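RAP1B (Serratia marcescens, PDB 4AX2) probably acts as an immunity protein, protecting Serratia marcescens from its own type VI-secreted amidase toxin. Local coordinates at residues A41-L46 / A61-A66. Residues are numbered along the deposited sequence; the frame is centred on the assembly and turned at random.
Sequences ALSRCL and ARTANA. With EDO (1,2-ethanediol), chain H.
Ala64 CB rests against Ser43 CB at 3.7 Å and alongside Arg44 CB at 3.9 Å. With small groups at the centre, the Ala64 methyl against Ser43 CB and the backbone of Arg44, the two helix segments close to 7.7 Å between axes, running nearly antiparallel at 157°. Beside this point Thr63 CG2 meets Ser43 OG at 3.6 Å, a van der Waals touch because CG2 is a methyl. Both hydroxyls turn back on their own helices: Ser43 OG hydrogen-bonds to Glu39 O and Thr63 OG1 to Asp59 O. The polar link across the contact comes from Arg44. Its chain leaves with CG anti to the backbone N (chi1 -174°), then bends at chi3, bringing the guanidinium over to Asn65. Arg44 NH2 donates to Asn65 OD1 at 2.9 Å, nearly in line with the amide C=O but bent at the hydrogen, and the two planes are turned 55° apart. In the guanidinium plane, Arg44 NE gives its hydrogen to a water 2.8 Å away, and that water donates to Ala61 O, tying the arginine to the backbone a turn earlier. Asn83 takes a hydrogen bond from NH1, so the group is held from three positions. Helices 33-49 and 55-67 thus form an antiparallel hairpin in this all-helical fold; helix 75-89 packs against Arg44 and Cys45, helix 107-116 is joined through the Cys45–Cys111 disulfide, and Leu112 of the second subunit packs on Ser43.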
ATOM      1  N   ALA A  41       3.284   0.803  -8.746  1.00 17.88           N
ATOM      2  CA  ALA A  41       4.571   1.111  -8.121  1.00 17.97           C
ATOM      3  C   ALA A  41       4.703   0.497  -6.727  1.00 17.49           C
ATOM      4  O   ALA A  41       5.725  -0.101  -6.414  1.00 18.18           O
ATOM      5  CB  ALA A  41       4.806   2.624  -8.066  1.00 18.72           C
ATOM      6  N   LEU A  42       3.673   0.646  -5.907  1.00 17.01           N
ATOM      7  CA  LEU A  42       3.655   0.047  -4.560  1.00 16.94           C
ATOM      8  C   LEU A  42       3.785  -1.482  -4.637  1.00 17.44           C
ATOM      9  O   LEU A  42       4.622  -2.083  -3.958  1.00 17.12           O
ATOM     10  CB  LEU A  42       2.354   0.457  -3.855  1.00 16.72           C
ATOM     11  CG  LEU A  42       2.099  -0.169  -2.474  1.00 16.17           C
ATOM     12  CD1 LEU A  42       3.283   0.029  -1.525  1.00 15.81           C
ATOM     13  CD2 LEU A  42       0.830   0.396  -1.870  1.00 16.36           C
ATOM     14  N   SER A  43       2.955  -2.110  -5.472  1.00 17.72           N
ATOM     15  CA  SER A  43       2.951  -3.565  -5.582  1.00 18.86           C
ATOM     16  C   SER A  43       4.315  -4.088  -6.028  1.00 18.32           C
ATOM     17  O   SER A  43       4.823  -5.060  -5.486  1.00 18.35           O
ATOM     18  CB  SER A  43       1.856  -4.044  -6.557  1.00 20.04           C
ATOM     19  OG  SER A  43       0.566  -3.633  -6.143  1.00 22.59           O
ATOM     20  N   ARG A  44       4.914  -3.438  -7.013  1.00 17.82           N
ATOM     21  CA  ARG A  44       6.239  -3.857  -7.477  1.00 18.87           C
ATOM     22  C   ARG A  44       7.340  -3.593  -6.452  1.00 18.29           C
ATOM     23  O   ARG A  44       8.237  -4.393  -6.295  1.00 18.34           O
ATOM     24  CB  ARG A  44       6.569  -3.208  -8.823  1.00 19.49           C
ATOM     25  CG  ARG A  44       7.875  -3.731  -9.405  1.00 20.82           C
ATOM     26  CD  ARG A  44       8.105  -3.259 -10.815  1.00 22.09           C
ATOM     27  NE  ARG A  44       7.101  -3.767 -11.738  1.00 22.29           N
ATOM     28  CZ  ARG A  44       6.788  -3.186 -12.891  1.00 22.48           C
ATOM     29  NH1 ARG A  44       7.407  -2.065 -13.286  1.00 22.58           N
ATOM     30  NH2 ARG A  44       5.877  -3.747 -13.671  1.00 22.62           N
ATOM     31  N   CYS A  45       7.245  -2.494  -5.710  1.00 18.13           N
ATOM     32  CA  CYS A  45       8.183  -2.239  -4.624  1.00 18.62           C
ATOM     33  C   CYS A  45       8.106  -3.396  -3.625  1.00 18.77           C
ATOM     34  O   CYS A  45       9.132  -3.953  -3.218  1.00 19.51           O
ATOM     35  CB  CYS A  45       7.857  -0.900  -3.950  1.00 18.62           C
ATOM     36  SG  CYS A  45       9.031  -0.364  -2.701  1.00 19.63           S
ATOM     37  N   LEU A  46       6.884  -3.784  -3.267  1.00 18.83           N
ATOM     38  CA  LEU A  46       6.680  -4.878  -2.321  1.00 18.93           C
ATOM     39  C   LEU A  46       7.249  -6.193  -2.864  1.00 19.86           C
ATOM     40  O   LEU A  46       7.876  -6.932  -2.124  1.00 20.13           O
ATOM     41  CB  LEU A  46       5.196  -5.028  -1.986  1.00 18.53           C
ATOM     42  CG  LEU A  46       4.593  -3.848  -1.221  1.00 18.68           C
ATOM     43  CD1 LEU A  46       3.060  -3.954  -1.124  1.00 18.53           C
ATOM     44  CD2 LEU A  46       5.219  -3.773   0.167  1.00 18.69           C
ATOM     45  N   ALA A  61       4.285  -9.087  -7.676  1.00 20.77           N
ATOM     46  CA  ALA A  61       4.765  -8.810  -9.054  1.00 21.10           C
ATOM     47  C   ALA A  61       3.639  -8.929 -10.057  1.00 22.42           C
ATOM     48  O   ALA A  61       3.430  -8.041 -10.897  1.00 21.79           O
ATOM     49  CB  ALA A  61       5.907  -9.757  -9.421  1.00 22.35           C
ATOM     50  N   ARG A  62       2.890 -10.018  -9.963  1.00 23.29           N
ATOM     51  CA  ARG A  62       1.777 -10.248 -10.868  1.00 24.49           C
ATOM     52  C   ARG A  62       0.671  -9.228 -10.685  1.00 23.41           C
ATOM     53  O   ARG A  62       0.024  -8.814 -11.657  1.00 22.66           O
ATOM     54  CB  ARG A  62       1.249 -11.677 -10.688  1.00 26.97           C
ATOM     55  CG  ARG A  62       2.210 -12.727 -11.234  1.00 29.77           C
ATOM     56  CD  ARG A  62       1.804 -14.134 -10.823  1.00 32.39           C
ATOM     57  NE  ARG A  62       2.540 -15.148 -11.582  1.00 34.40           N
ATOM     58  CZ  ARG A  62       2.565 -16.449 -11.294  1.00 36.97           C
ATOM     59  NH1 ARG A  62       1.910 -16.944 -10.244  1.00 37.08           N
ATOM     60  NH2 ARG A  62       3.265 -17.272 -12.073  1.00 38.93           N
ATOM     61  N   THR A  63       0.420  -8.841  -9.440  1.00 22.99           N
ATOM     62  CA  THR A  63      -0.557  -7.759  -9.154  1.00 22.15           C
ATOM     63  C   THR A  63      -0.122  -6.439  -9.811  1.00 21.32           C
ATOM     64  O   THR A  63      -0.921  -5.756 -10.459  1.00 20.43           O
ATOM     65  CB  THR A  63      -0.694  -7.558  -7.637  1.00 22.52           C
ATOM     66  OG1 THR A  63      -1.204  -8.762  -7.044  1.00 23.30           O
ATOM     67  CG2 THR A  63      -1.597  -6.341  -7.286  1.00 21.01           C
ATOM     68  N   ALA A  64       1.151  -6.091  -9.647  1.00 21.02           N
ATOM     69  CA  ALA A  64       1.712  -4.893 -10.294  1.00 20.67           C
ATOM     70  C   ALA A  64       1.514  -4.956 -11.799  1.00 21.23           C
ATOM     71  O   ALA A  64       0.969  -4.023 -12.416  1.00 20.67           O
ATOM     72  CB  ALA A  64       3.191  -4.734  -9.959  1.00 20.22           C
ATOM     73  N   ASN A  65       1.942  -6.064 -12.401  1.00 22.50           N
ATOM     74  CA  ASN A  65       1.869  -6.194 -13.851  1.00 23.63           C
ATOM     75  C   ASN A  65       0.434  -6.110 -14.369  1.00 24.28           C
ATOM     76  O   ASN A  65       0.176  -5.508 -15.417  1.00 25.66           O
ATOM     77  CB  ASN A  65       2.556  -7.480 -14.315  1.00 24.33           C
ATOM     78  CG  ASN A  65       4.065  -7.431 -14.120  1.00 25.16           C
ATOM     79  OD1 ASN A  65       4.654  -6.339 -14.084  1.00 26.52           O
ATOM     80  ND2 ASN A  65       4.700  -8.608 -13.967  1.00 24.35           N
ATOM     81  N   ALA A  66      -0.483  -6.697 -13.616  1.00 24.84           N
ATOM     82  CA  ALA A  66      -1.891  -6.741 -13.992  1.00 25.85           C
ATOM     83  C   ALA A  66      -2.520  -5.346 -14.014  1.00 24.48           C
ATOM     84  O   ALA A  66      -3.501  -5.127 -14.729  1.00 26.07           O
ATOM     85  CB  ALA A  66      -2.667  -7.674 -13.041  1.00 26.60           C
TER
HETATM   86  C1  EDO H1157       2.991 -14.291 -14.974  1.00 62.34           C
HETATM   87  O1  EDO H1157       1.618 -14.378 -15.380  1.00 64.97           O
HETATM   88  C2  EDO H1157       3.703 -15.622 -15.261  1.00 62.44           C
HETATM   89  O2  EDO H1157       4.878 -15.754 -14.443  1.00 62.26           O
HETATM   90  O   HOH W   1       6.083  -6.374 -11.271  1.00 23.25           O